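ATP-dependent RNA helicase HrpB (Escherichia coli, PDB 6EUD) hydrolyses ATP to ADP and phosphate as a DEAH/RHA-family helicase that binds single-stranded RNA. Local coordinates at residues A[116-122]-A[150-156]; A[441-445]-A[457-463]; A[611-616]-A[669-675]; A[737-743]-A[769-775]. One frame throughout, in Å; residues are numbered along the deposited sequence.

Contact 1 (A[116-122]-A[150-156]); sequences ELSGVGL and RDDLKLL
The guanidinium of Arg150 clamps the loop ahead of a parallel strand pair in the P-loop NTPase fold of the helicase ATP-binding domain. With chi1, chi2 and chi3 all m, Arg150 curls so that NH1 donates to Glu116 O (2.9 Å) and Val120 O (3.0 Å), while NH2 also reaches Val120 O (3.0 Å). A salt bridge holds it from the other side, with Arg150 NE to Asp152 OD1 at 2.7 Å and Arg150 NH2 to Asp152 OD2 at a very short 2.4 Å. Between the two carbonyls, Leu117 to Val120 forms a type II turn with Gly119 at positive phi. Strands 120-122 and 154-156 then start side by side, their axes 5.6 Å apart at 49°, with Leu122 bridged to Lys154 (CA-CA 4.6 Å) and Lys154 N bonded to Gly121 O at 2.6 Å. Helix 133-145 links them as a beta-alpha-beta unit; its Val145 packs on Leu153. Farther along, Leu122 CD1 rests 3.9 Å from Leu156 CB.

Contact 2 (A[441-445]-A[457-463]); sequences KIAAI and LGVAFSR
Two helices meet steeply here: the axes of 441-445 and 457-462 run at 108° to each other and approach to 9.9 Å, with Ile442 nearest Phe461 (CA-CA 6.6 Å) and Ile445 nearest Ala460 (7.2 Å). Both backbones are alpha-helical, and the i to i+4 bonds Ile445 N to Lys441 O and Phe461 N to Leu457 O are each 3.0 Å.

Apolar packing does most of the work. Ile442, with chi1 and chi2 both m, brings CD1 to 3.8 Å from Leu457 CD2 and 3.6 Å from Phe461 CD2. One turn on, Ile445 (m, t) points at the second helix; its CG2 lies 3.8 Å from Leu457 CD1, and its CD1 lies 3.9 Å from Ala460 CB and 3.6 Å from the backbone Phe461 N. Phe461 takes chi1 t, which lays its ring beside the first helix, where Lys441 CG is 3.9 Å from Phe461 CD2.

The polar part is slight. Lys441 stretches along Phe461 to the C-terminal end of the short helix, where NZ makes a weak 3.1 Å hydrogen bond to Phe461 O; the exact place of this amine is less sure.

Around the pair, helix 491-498 adds Ile491 and Leu495 to the same apolar cluster, Met426 of helix 421-429 backs Ile442, and Trp468 of helix 466-479 touches Ile445, so the crossing is one joint in a mainly helical region, with the Leu457 backbone hydrogen-bonded to Ala554 at the start of strand 554-556.

Contact 3 (A[611-616]-A[669-675]); sequences LHQAML and LPHMTGV
A helix here packs against an irregular loop: 611-616, part of helix 608-622, meets 669-675, which follows helix 664-667 and precedes helix 686-692. The nearest CA atoms, 6.9 Å apart, belong to His612 and Met672.

His612 (chi1 m) points straight at the loop and is the centre of the contact. Its NE2 donates to Val675 O at 2.9 Å, while Met672 CB sits over the ring face, 4.2 Å from the centroid and 11° off the normal, in a CH-pi contact. Leu669 CD1 comes to 3.6 Å from His612 CB.

The loop is shaped to suit this. It begins in 3-10 conformation at Leu669, with Met672 N hydrogen-bonded to Leu669 O at 2.9 Å, then turns from Met672 to Val675 in a type II turn closed by Val675 N to Met672 O at 3.2 Å. Gly674 takes the positive phi of that turn.

Apolar contacts flank the histidine. Met615 SD lies 4.0 Å from both Met672 CE and Val675 CG1; Leu616 CD2 lies 3.7 Å from Met672 SD, and Leu616 CD1 4.0 Å from Leu669 CB. Leu684 also touches Met672 and Val675, and Gln613 NE2 bonds Glu665 of helix 664-667.

Far from the ATP site, this is tertiary packing in which a buried histidine on a helix ties down the carbonyl that ends a type II turn.

Contact 4 (A[737-743]-A[769-775]); sequences MFGEATN and RDLSDFW
Met737 opens a type II turn that runs to Glu740, with Gly739 at positive phi, and its all-m side chain faces the second segment: Met737 CE is 4.0 Å from Leu771 CD2, and Met737 CB is 4.2 Å from Trp775 CZ2. Next, Phe738 meets the indole obliquely, CD1 3.7 Å from Trp775 CH2, the planes at 49°. Glu740 ends the turn, and its carbonyl O accepts Trp775 NE1 at 2.9 Å with a nearly straight bond (162°); its CG touches Leu771 CD2 at 3.9 Å. The carboxylate turns back to its own loop, Glu740 OE1 taking Thr742 N at 3.0 Å. Ala741 O lies 3.6 Å from Ser772 CB. Finally Asn743 (chi1 t) sends OD1 to Leu771 N at 2.9 Å, in the first turn of helix 771-776, where the CA atoms of Asn743 and Leu771 are 4.7 Å apart. A water accepts from Ser772 N at 3.3 Å and, weakly, from Asn743 N at 3.4 Å.

Asp770, at the N-cap position, makes no capping bond with its side chain. The chemistry therefore implies that this helix start is served by Asn743, from a loop well before it in sequence, and by a water, while its Trp775 anchors that loop through one directed bond and apolar contact.

In the fold
The four contacts follow one another along the chain and share no secondary-structure element. Contacts 1 and 2 are mostly buried, yet differ in kind: contact 1 joins neighbouring strands of the ATP-binding domain's central sheet through backbone bonding and an arginine clamp, whereas contact 2 is helix-on-helix packing, almost wholly apolar. Contacts 3 and 4 are only partly buried, and in each a loop with a type II turn is pinned to a helix by an aromatic ring nitrogen bonded to a backbone carbonyl. Contact 4 adds a side chain and a water at the helix start. Contacts 2 and 4 lie on opposite sides of the chain's centre, their centres about 82 Å apart.

Contact 1 (A[116-122]-A[150-156])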
# COMPACT_ATOMS: atom_id res chain seq x y z
N GLU A 116 -13.09 15.64 -21.90
CA GLU A 116 -12.39 16.38 -22.94
C GLU A 116 -12.13 17.82 -22.48
O GLU A 116 -11.51 18.59 -23.21
CB GLU A 116 -13.18 16.35 -24.24
CG GLU A 116 -12.88 15.13 -25.09
CD GLU A 116 -14.00 14.79 -26.05
OE1 GLU A 116 -14.73 15.71 -26.48
OE2 GLU A 116 -14.16 13.59 -26.37
N LEU A 117 -12.58 18.14 -21.27
CA LEU A 117 -12.38 19.45 -20.64
C LEU A 117 -12.61 20.62 -21.60
O LEU A 117 -11.71 21.43 -21.83
CB LEU A 117 -10.97 19.55 -20.05
CG LEU A 117 -10.71 18.73 -18.78
CD1 LEU A 117 -9.26 18.88 -18.36
CD2 LEU A 117 -11.64 19.16 -17.66
N SER A 118 -13.83 20.69 -22.14
CA SER A 118 -14.20 21.66 -23.16
C SER A 118 -13.91 23.10 -22.75
O SER A 118 -14.20 23.50 -21.62
CB SER A 118 -15.69 21.50 -23.49
OG SER A 118 -16.00 20.16 -23.85
N GLY A 119 -13.33 23.87 -23.66
CA GLY A 119 -12.96 25.24 -23.38
C GLY A 119 -11.60 25.40 -22.72
O GLY A 119 -10.94 26.43 -22.89
N VAL A 120 -11.17 24.38 -21.97
CA VAL A 120 -9.87 24.42 -21.29
C VAL A 120 -8.72 24.17 -22.25
O VAL A 120 -8.77 23.24 -23.05
CB VAL A 120 -9.80 23.37 -20.15
CG1 VAL A 120 -8.55 23.58 -19.29
CG2 VAL A 120 -11.07 23.39 -19.30
N GLY A 121 -7.67 24.98 -22.16
CA GLY A 121 -6.50 24.83 -23.02
C GLY A 121 -5.21 24.49 -22.29
O GLY A 121 -4.34 23.81 -22.82
N LEU A 122 -5.09 24.98 -21.06
CA LEU A 122 -3.89 24.71 -20.27
C LEU A 122 -4.23 24.37 -18.83
O LEU A 122 -5.01 25.06 -18.18
CB LEU A 122 -2.95 25.91 -20.31
CG LEU A 122 -1.90 25.94 -19.20
CD1 LEU A 122 -0.88 24.81 -19.34
CD2 LEU A 122 -1.21 27.31 -19.16
N ARG A 150 -7.96 15.74 -27.49
CA ARG A 150 -7.36 16.96 -26.99
C ARG A 150 -5.84 16.99 -27.13
O ARG A 150 -5.12 16.99 -26.13
CB ARG A 150 -7.76 17.17 -25.53
CG ARG A 150 -9.27 17.36 -25.30
CD ARG A 150 -9.82 18.55 -26.11
NE ARG A 150 -8.87 19.67 -26.14
CZ ARG A 150 -8.70 20.54 -25.16
NH1 ARG A 150 -9.39 20.44 -24.03
NH2 ARG A 150 -7.80 21.51 -25.29
N ASP A 151 -5.35 17.03 -28.37
CA ASP A 151 -3.92 17.14 -28.63
C ASP A 151 -3.48 18.61 -28.66
O ASP A 151 -2.35 18.92 -29.03
CB ASP A 151 -3.54 16.43 -29.95
CG ASP A 151 -4.24 17.02 -31.17
OD1 ASP A 151 -5.29 17.67 -31.02
OD2 ASP A 151 -3.73 16.84 -32.30
N ASP A 152 -4.39 19.48 -28.25
CA ASP A 152 -4.17 20.92 -28.18
C ASP A 152 -4.08 21.38 -26.73
O ASP A 152 -3.63 22.48 -26.44
CB ASP A 152 -5.32 21.66 -28.85
CG ASP A 152 -6.63 21.47 -28.10
OD1 ASP A 152 -7.23 20.37 -28.21
OD2 ASP A 152 -7.02 22.39 -27.36
N LEU A 153 -4.56 20.52 -25.84
CA LEU A 153 -4.56 20.80 -24.40
C LEU A 153 -3.14 20.78 -23.82
O LEU A 153 -2.54 19.72 -23.68
CB LEU A 153 -5.45 19.78 -23.66
CG LEU A 153 -5.41 19.82 -22.12
CD1 LEU A 153 -6.05 21.10 -21.56
CD2 LEU A 153 -6.06 18.58 -21.54
N LYS A 154 -2.61 21.95 -23.49
CA LYS A 154 -1.24 22.06 -23.00
C LYS A 154 -1.20 21.75 -21.51
O LYS A 154 -2.25 21.70 -20.86
CB LYS A 154 -0.67 23.45 -23.27
CG LYS A 154 -0.68 23.84 -24.72
CD LYS A 154 -0.22 25.26 -24.90
CE LYS A 154 -0.31 25.69 -26.35
NZ LYS A 154 0.12 27.11 -26.53
N LEU A 155 -0.00 21.57 -20.96
CA LEU A 155 0.13 21.13 -19.57
C LEU A 155 1.41 21.66 -18.91
O LEU A 155 2.53 21.33 -19.33
CB LEU A 155 0.10 19.60 -19.52
CG LEU A 155 0.02 18.91 -18.16
CD1 LEU A 155 -1.22 19.38 -17.45
CD2 LEU A 155 0.02 17.41 -18.34
N LEU A 156 1.24 22.46 -17.86
CA LEU A 156 2.38 23.00 -17.13
C LEU A 156 2.56 22.39 -15.74
O LEU A 156 1.73 22.56 -14.84
CB LEU A 156 2.26 24.52 -17.00
CG LEU A 156 3.41 25.18 -16.23
CD1 LEU A 156 4.76 24.81 -16.86
CD2 LEU A 156 3.23 26.67 -16.24

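Contact 2 (A[441-445]-A[457-463])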
# COMPACT_ATOMS: atom_id res chain seq x y z
N LYS A 441 -25.35 12.85 7.16
CA LYS A 441 -24.84 13.44 8.38
C LYS A 441 -23.68 12.61 8.94
O LYS A 441 -22.62 13.16 9.29
CB LYS A 441 -25.94 13.58 9.42
CG LYS A 441 -25.42 14.09 10.75
CD LYS A 441 -26.31 15.16 11.35
CE LYS A 441 -25.54 15.89 12.42
NZ LYS A 441 -26.38 16.92 13.07
N ILE A 442 -23.87 11.30 9.01
CA ILE A 442 -22.79 10.41 9.46
C ILE A 442 -21.54 10.64 8.63
O ILE A 442 -20.43 10.72 9.16
CB ILE A 442 -23.19 8.93 9.37
CG1 ILE A 442 -24.26 8.61 10.42
CG2 ILE A 442 -21.96 8.04 9.57
CD1 ILE A 442 -23.76 8.67 11.87
N ALA A 443 -21.74 10.78 7.32
CA ALA A 443 -20.63 10.93 6.40
C ALA A 443 -19.92 12.26 6.62
O ALA A 443 -18.69 12.33 6.58
CB ALA A 443 -21.12 10.81 4.96
N ALA A 444 -20.68 13.32 6.86
CA ALA A 444 -20.06 14.61 7.05
C ALA A 444 -19.23 14.58 8.35
O ALA A 444 -18.13 15.12 8.41
CB ALA A 444 -21.11 15.72 7.08
N ILE A 445 -19.75 13.90 9.36
CA ILE A 445 -19.01 13.71 10.60
C ILE A 445 -17.70 12.94 10.41
O ILE A 445 -16.64 13.40 10.86
CB ILE A 445 -19.87 12.96 11.64
CG1 ILE A 445 -21.07 13.82 12.01
CG2 ILE A 445 -19.03 12.64 12.89
CD1 ILE A 445 -22.02 13.13 12.93
N LEU A 457 -20.27 8.17 18.54
CA LEU A 457 -20.68 8.73 17.25
C LEU A 457 -22.14 9.23 17.30
O LEU A 457 -22.54 10.12 16.56
CB LEU A 457 -20.51 7.70 16.14
CG LEU A 457 -21.04 8.07 14.75
CD1 LEU A 457 -20.25 9.21 14.12
CD2 LEU A 457 -21.07 6.85 13.85
N GLY A 458 -22.93 8.65 18.21
CA GLY A 458 -24.29 9.09 18.42
C GLY A 458 -24.36 10.48 19.04
O GLY A 458 -25.32 11.21 18.87
N VAL A 459 -23.32 10.84 19.77
CA VAL A 459 -23.26 12.19 20.34
C VAL A 459 -23.02 13.20 19.22
O VAL A 459 -23.75 14.17 19.12
CB VAL A 459 -22.16 12.32 21.42
CG1 VAL A 459 -21.81 13.77 21.61
CG2 VAL A 459 -22.64 11.71 22.75
N ALA A 460 -22.01 12.97 18.39
CA ALA A 460 -21.73 13.89 17.29
C ALA A 460 -22.95 14.03 16.37
O ALA A 460 -23.31 15.14 15.94
CB ALA A 460 -20.50 13.42 16.51
N PHE A 461 -23.60 12.89 16.11
CA PHE A 461 -24.79 12.85 15.26
C PHE A 461 -25.90 13.77 15.75
O PHE A 461 -26.56 14.43 14.96
CB PHE A 461 -25.32 11.42 15.17
CG PHE A 461 -26.50 11.25 14.23
CD1 PHE A 461 -27.81 11.35 14.70
CD2 PHE A 461 -26.29 10.96 12.88
CE1 PHE A 461 -28.88 11.18 13.84
CE2 PHE A 461 -27.35 10.80 12.03
CZ PHE A 461 -28.65 10.91 12.50
N SER A 462 -26.09 13.82 17.06
CA SER A 462 -27.15 14.64 17.64
C SER A 462 -26.78 16.12 17.63
O SER A 462 -27.63 16.96 17.85
CB SER A 462 -27.45 14.22 19.08
OG SER A 462 -26.43 14.73 19.92
N ARG A 463 -25.51 16.44 17.40
CA ARG A 463 -25.11 17.85 17.35
C ARG A 463 -25.51 18.41 16.02
O ARG A 463 -25.46 17.71 15.02
CB ARG A 463 -23.62 18.03 17.56
CG ARG A 463 -23.11 17.37 18.80
CD ARG A 463 -21.75 17.90 19.13
NE ARG A 463 -21.18 17.20 20.27
CZ ARG A 463 -21.53 17.42 21.53
NH1 ARG A 463 -22.46 18.33 21.82
NH2 ARG A 463 -20.95 16.73 22.50

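Contact 3 (A[611-616]-A[669-675])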
# COMPACT_ATOMS: atom_id res chain seq x y z
N LEU A 611 -21.22 -32.35 6.63
CA LEU A 611 -20.25 -33.16 7.34
C LEU A 611 -18.88 -33.12 6.66
O LEU A 611 -17.85 -32.94 7.31
CB LEU A 611 -20.74 -34.60 7.45
CG LEU A 611 -19.81 -35.56 8.17
CD1 LEU A 611 -19.77 -35.22 9.65
CD2 LEU A 611 -20.25 -36.99 7.93
N HIS A 612 -18.88 -33.30 5.34
CA HIS A 612 -17.64 -33.29 4.59
C HIS A 612 -16.95 -31.96 4.73
O HIS A 612 -15.73 -31.89 4.91
CB HIS A 612 -17.91 -33.61 3.13
CG HIS A 612 -18.46 -34.97 2.93
ND1 HIS A 612 -19.27 -35.30 1.86
CD2 HIS A 612 -18.34 -36.10 3.66
CE1 HIS A 612 -19.61 -36.57 1.95
NE2 HIS A 612 -19.06 -37.08 3.03
N GLN A 613 -17.74 -30.90 4.67
CA GLN A 613 -17.21 -29.57 4.81
C GLN A 613 -16.63 -29.40 6.22
O GLN A 613 -15.52 -28.86 6.38
CB GLN A 613 -18.28 -28.51 4.53
CG GLN A 613 -17.73 -27.08 4.46
CD GLN A 613 -16.74 -26.86 3.29
OE1 GLN A 613 -16.96 -27.34 2.18
NE2 GLN A 613 -15.65 -26.13 3.56
N ALA A 614 -17.35 -29.88 7.23
CA ALA A 614 -16.88 -29.76 8.62
C ALA A 614 -15.57 -30.51 8.82
O ALA A 614 -14.70 -30.08 9.58
CB ALA A 614 -17.95 -30.25 9.60
N MET A 615 -15.40 -31.64 8.12
CA MET A 615 -14.16 -32.40 8.19
C MET A 615 -12.98 -31.66 7.53
O MET A 615 -11.84 -31.73 8.04
CB MET A 615 -14.35 -33.76 7.52
CG MET A 615 -15.23 -34.72 8.30
SD MET A 615 -15.42 -36.31 7.44
CE MET A 615 -16.39 -37.24 8.63
N LEU A 616 -13.25 -30.97 6.41
CA LEU A 616 -12.22 -30.15 5.76
C LEU A 616 -11.68 -29.10 6.72
O LEU A 616 -10.46 -28.87 6.78
CB LEU A 616 -12.77 -29.45 4.51
CG LEU A 616 -13.18 -30.33 3.32
CD1 LEU A 616 -13.40 -29.46 2.11
CD2 LEU A 616 -12.13 -31.36 3.03
N LEU A 669 -12.35 -32.64 -1.54
CA LEU A 669 -13.79 -32.80 -1.35
C LEU A 669 -14.49 -33.65 -2.43
O LEU A 669 -15.32 -34.49 -2.08
CB LEU A 669 -14.47 -31.42 -1.24
CG LEU A 669 -16.00 -31.39 -1.13
CD1 LEU A 669 -16.51 -32.19 0.08
CD2 LEU A 669 -16.47 -29.94 -1.06
N PRO A 670 -14.16 -33.46 -3.74
CA PRO A 670 -14.82 -34.30 -4.75
C PRO A 670 -14.73 -35.80 -4.48
O PRO A 670 -15.62 -36.53 -4.91
CB PRO A 670 -14.06 -33.97 -6.03
CG PRO A 670 -13.59 -32.59 -5.83
CD PRO A 670 -13.26 -32.47 -4.37
N HIS A 671 -13.69 -36.24 -3.77
CA HIS A 671 -13.51 -37.67 -3.52
C HIS A 671 -14.14 -38.18 -2.22
O HIS A 671 -13.99 -39.34 -1.87
CB HIS A 671 -12.02 -37.99 -3.51
CG HIS A 671 -11.32 -37.66 -4.79
ND1 HIS A 671 -11.14 -38.57 -5.81
CD2 HIS A 671 -10.75 -36.51 -5.21
CE1 HIS A 671 -10.50 -37.99 -6.80
NE2 HIS A 671 -10.25 -36.74 -6.47
N MET A 672 -14.86 -37.31 -1.51
CA MET A 672 -15.31 -37.64 -0.17
C MET A 672 -16.71 -38.24 -0.13
O MET A 672 -17.35 -38.27 0.93
CB MET A 672 -15.26 -36.39 0.72
CG MET A 672 -13.85 -35.94 1.02
SD MET A 672 -13.80 -34.61 2.23
CE MET A 672 -14.48 -35.44 3.68
N THR A 673 -17.17 -38.73 -1.26
CA THR A 673 -18.47 -39.39 -1.30
C THR A 673 -18.41 -40.68 -0.49
O THR A 673 -17.52 -41.50 -0.68
CB THR A 673 -18.90 -39.70 -2.74
OG1 THR A 673 -18.76 -38.52 -3.54
CG2 THR A 673 -20.36 -40.16 -2.77
N GLY A 674 -19.36 -40.84 0.43
CA GLY A 674 -19.42 -42.04 1.23
C GLY A 674 -18.57 -42.03 2.48
O GLY A 674 -18.63 -42.96 3.29
N VAL A 675 -17.76 -40.99 2.65
CA VAL A 675 -17.04 -40.81 3.91
C VAL A 675 -18.02 -40.33 4.98
O VAL A 675 -18.52 -39.21 4.91
CB VAL A 675 -15.89 -39.81 3.79
CG1 VAL A 675 -15.23 -39.60 5.14
CG2 VAL A 675 -14.88 -40.28 2.76

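Contact 4 (A[737-743]-A[769-775])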
# COMPACT_ATOMS: atom_id res chain seq x y z
N MET A 737 24.18 -51.34 -14.84
CA MET A 737 24.40 -50.15 -15.66
C MET A 737 25.39 -50.38 -16.80
O MET A 737 25.75 -49.45 -17.52
CB MET A 737 24.88 -49.00 -14.78
CG MET A 737 23.86 -48.55 -13.76
SD MET A 737 22.31 -48.10 -14.53
CE MET A 737 22.86 -46.81 -15.69
N PHE A 738 25.85 -51.62 -16.96
CA PHE A 738 26.78 -51.93 -18.05
C PHE A 738 26.14 -51.71 -19.42
O PHE A 738 25.02 -52.16 -19.68
CB PHE A 738 27.27 -53.37 -17.94
CG PHE A 738 28.17 -53.61 -16.78
CD1 PHE A 738 28.80 -52.55 -16.15
CD2 PHE A 738 28.40 -54.89 -16.33
CE1 PHE A 738 29.64 -52.77 -15.07
CE2 PHE A 738 29.23 -55.12 -15.25
CZ PHE A 738 29.85 -54.06 -14.62
N GLY A 739 26.87 -51.06 -20.31
CA GLY A 739 26.37 -50.81 -21.65
C GLY A 739 25.89 -49.38 -21.82
O GLY A 739 25.68 -48.92 -22.95
N GLU A 740 25.70 -48.69 -20.70
CA GLU A 740 25.28 -47.29 -20.71
C GLU A 740 26.50 -46.37 -20.61
O GLU A 740 27.24 -46.39 -19.63
CB GLU A 740 24.30 -47.03 -19.56
CG GLU A 740 23.80 -45.60 -19.49
CD GLU A 740 23.13 -45.15 -20.78
OE1 GLU A 740 23.85 -44.68 -21.69
OE2 GLU A 740 21.89 -45.25 -20.88
N ALA A 741 26.71 -45.56 -21.64
CA ALA A 741 27.88 -44.69 -21.70
C ALA A 741 27.56 -43.33 -21.09
O ALA A 741 28.46 -42.61 -20.67
CB ALA A 741 28.35 -44.53 -23.12
N THR A 742 26.27 -43.01 -21.03
CA THR A 742 25.83 -41.68 -20.65
C THR A 742 24.96 -41.72 -19.41
O THR A 742 23.96 -42.44 -19.36
CB THR A 742 25.05 -41.01 -21.79
OG1 THR A 742 25.91 -40.85 -22.93
CG2 THR A 742 24.56 -39.65 -21.38
N ASN A 743 25.34 -40.94 -18.40
CA ASN A 743 24.55 -40.84 -17.18
C ASN A 743 23.07 -40.58 -17.49
O ASN A 743 22.74 -39.67 -18.25
CB ASN A 743 25.09 -39.73 -16.27
CG ASN A 743 24.68 -39.92 -14.82
OD1 ASN A 743 25.47 -40.44 -14.03
ND2 ASN A 743 23.45 -39.53 -14.47
N ARG A 769 26.83 -38.71 -10.50
CA ARG A 769 25.86 -38.32 -11.51
C ARG A 769 26.62 -38.01 -12.78
O ARG A 769 26.08 -37.41 -13.70
CB ARG A 769 25.00 -37.14 -11.06
CG ARG A 769 25.74 -35.86 -10.83
CD ARG A 769 24.76 -34.76 -10.51
NE ARG A 769 25.45 -33.50 -10.25
CZ ARG A 769 24.83 -32.35 -10.06
NH1 ARG A 769 23.50 -32.31 -10.10
NH2 ARG A 769 25.53 -31.25 -9.82
N ASP A 770 27.88 -38.43 -12.81
CA ASP A 770 28.69 -38.37 -14.02
C ASP A 770 29.18 -39.78 -14.32
O ASP A 770 30.37 -40.07 -14.20
CB ASP A 770 29.87 -37.41 -13.85
CG ASP A 770 29.47 -36.04 -13.33
OD1 ASP A 770 29.17 -35.16 -14.16
OD2 ASP A 770 29.48 -35.83 -12.10
N LEU A 771 28.25 -40.65 -14.70
CA LEU A 771 28.55 -42.06 -14.95
C LEU A 771 29.73 -42.24 -15.90
O LEU A 771 30.58 -43.11 -15.66
CB LEU A 771 27.33 -42.79 -15.50
CG LEU A 771 27.47 -44.25 -15.94
CD1 LEU A 771 27.87 -45.18 -14.78
CD2 LEU A 771 26.17 -44.70 -16.58
N SER A 772 29.80 -41.41 -16.94
CA SER A 772 30.91 -41.44 -17.90
C SER A 772 32.28 -41.22 -17.23
O SER A 772 33.24 -41.92 -17.54
CB SER A 772 30.69 -40.39 -18.98
OG SER A 772 31.69 -40.50 -19.98
N ASP A 773 32.35 -40.27 -16.31
CA ASP A 773 33.57 -40.06 -15.53
C ASP A 773 33.89 -41.25 -14.64
O ASP A 773 35.05 -41.53 -14.34
CB ASP A 773 33.46 -38.81 -14.65
CG ASP A 773 33.56 -37.54 -15.43
OD1 ASP A 773 33.97 -37.62 -16.61
OD2 ASP A 773 33.24 -36.47 -14.87
N PHE A 774 32.85 -41.95 -14.18
CA PHE A 774 33.07 -43.04 -13.26
C PHE A 774 33.73 -44.24 -13.95
O PHE A 774 34.72 -44.79 -13.46
CB PHE A 774 31.76 -43.48 -12.61
CG PHE A 774 31.89 -44.73 -11.82
CD1 PHE A 774 32.54 -44.71 -10.59
CD2 PHE A 774 31.41 -45.93 -12.31
CE1 PHE A 774 32.69 -45.89 -9.85
CE2 PHE A 774 31.56 -47.10 -11.59
CZ PHE A 774 32.20 -47.08 -10.35
N TRP A 775 33.18 -44.63 -15.10
CA TRP A 775 33.78 -45.69 -15.91
C TRP A 775 35.27 -45.43 -16.18
O TRP A 775 36.10 -46.33 -16.05
CB TRP A 775 33.04 -45.84 -17.24
CG TRP A 775 31.60 -46.34 -17.21
CD1 TRP A 775 30.60 -45.96 -18.06
CD2 TRP A 775 31.02 -47.31 -16.32
NE1 TRP A 775 29.44 -46.63 -17.76
CE2 TRP A 775 29.66 -47.46 -16.69
CE3 TRP A 775 31.50 -48.06 -15.23
CZ2 TRP A 775 28.79 -48.34 -16.04
CZ3 TRP A 775 30.63 -48.93 -14.58
CH2 TRP A 775 29.29 -49.06 -14.99
O HOH W 1 28.01 -38.87 -18.00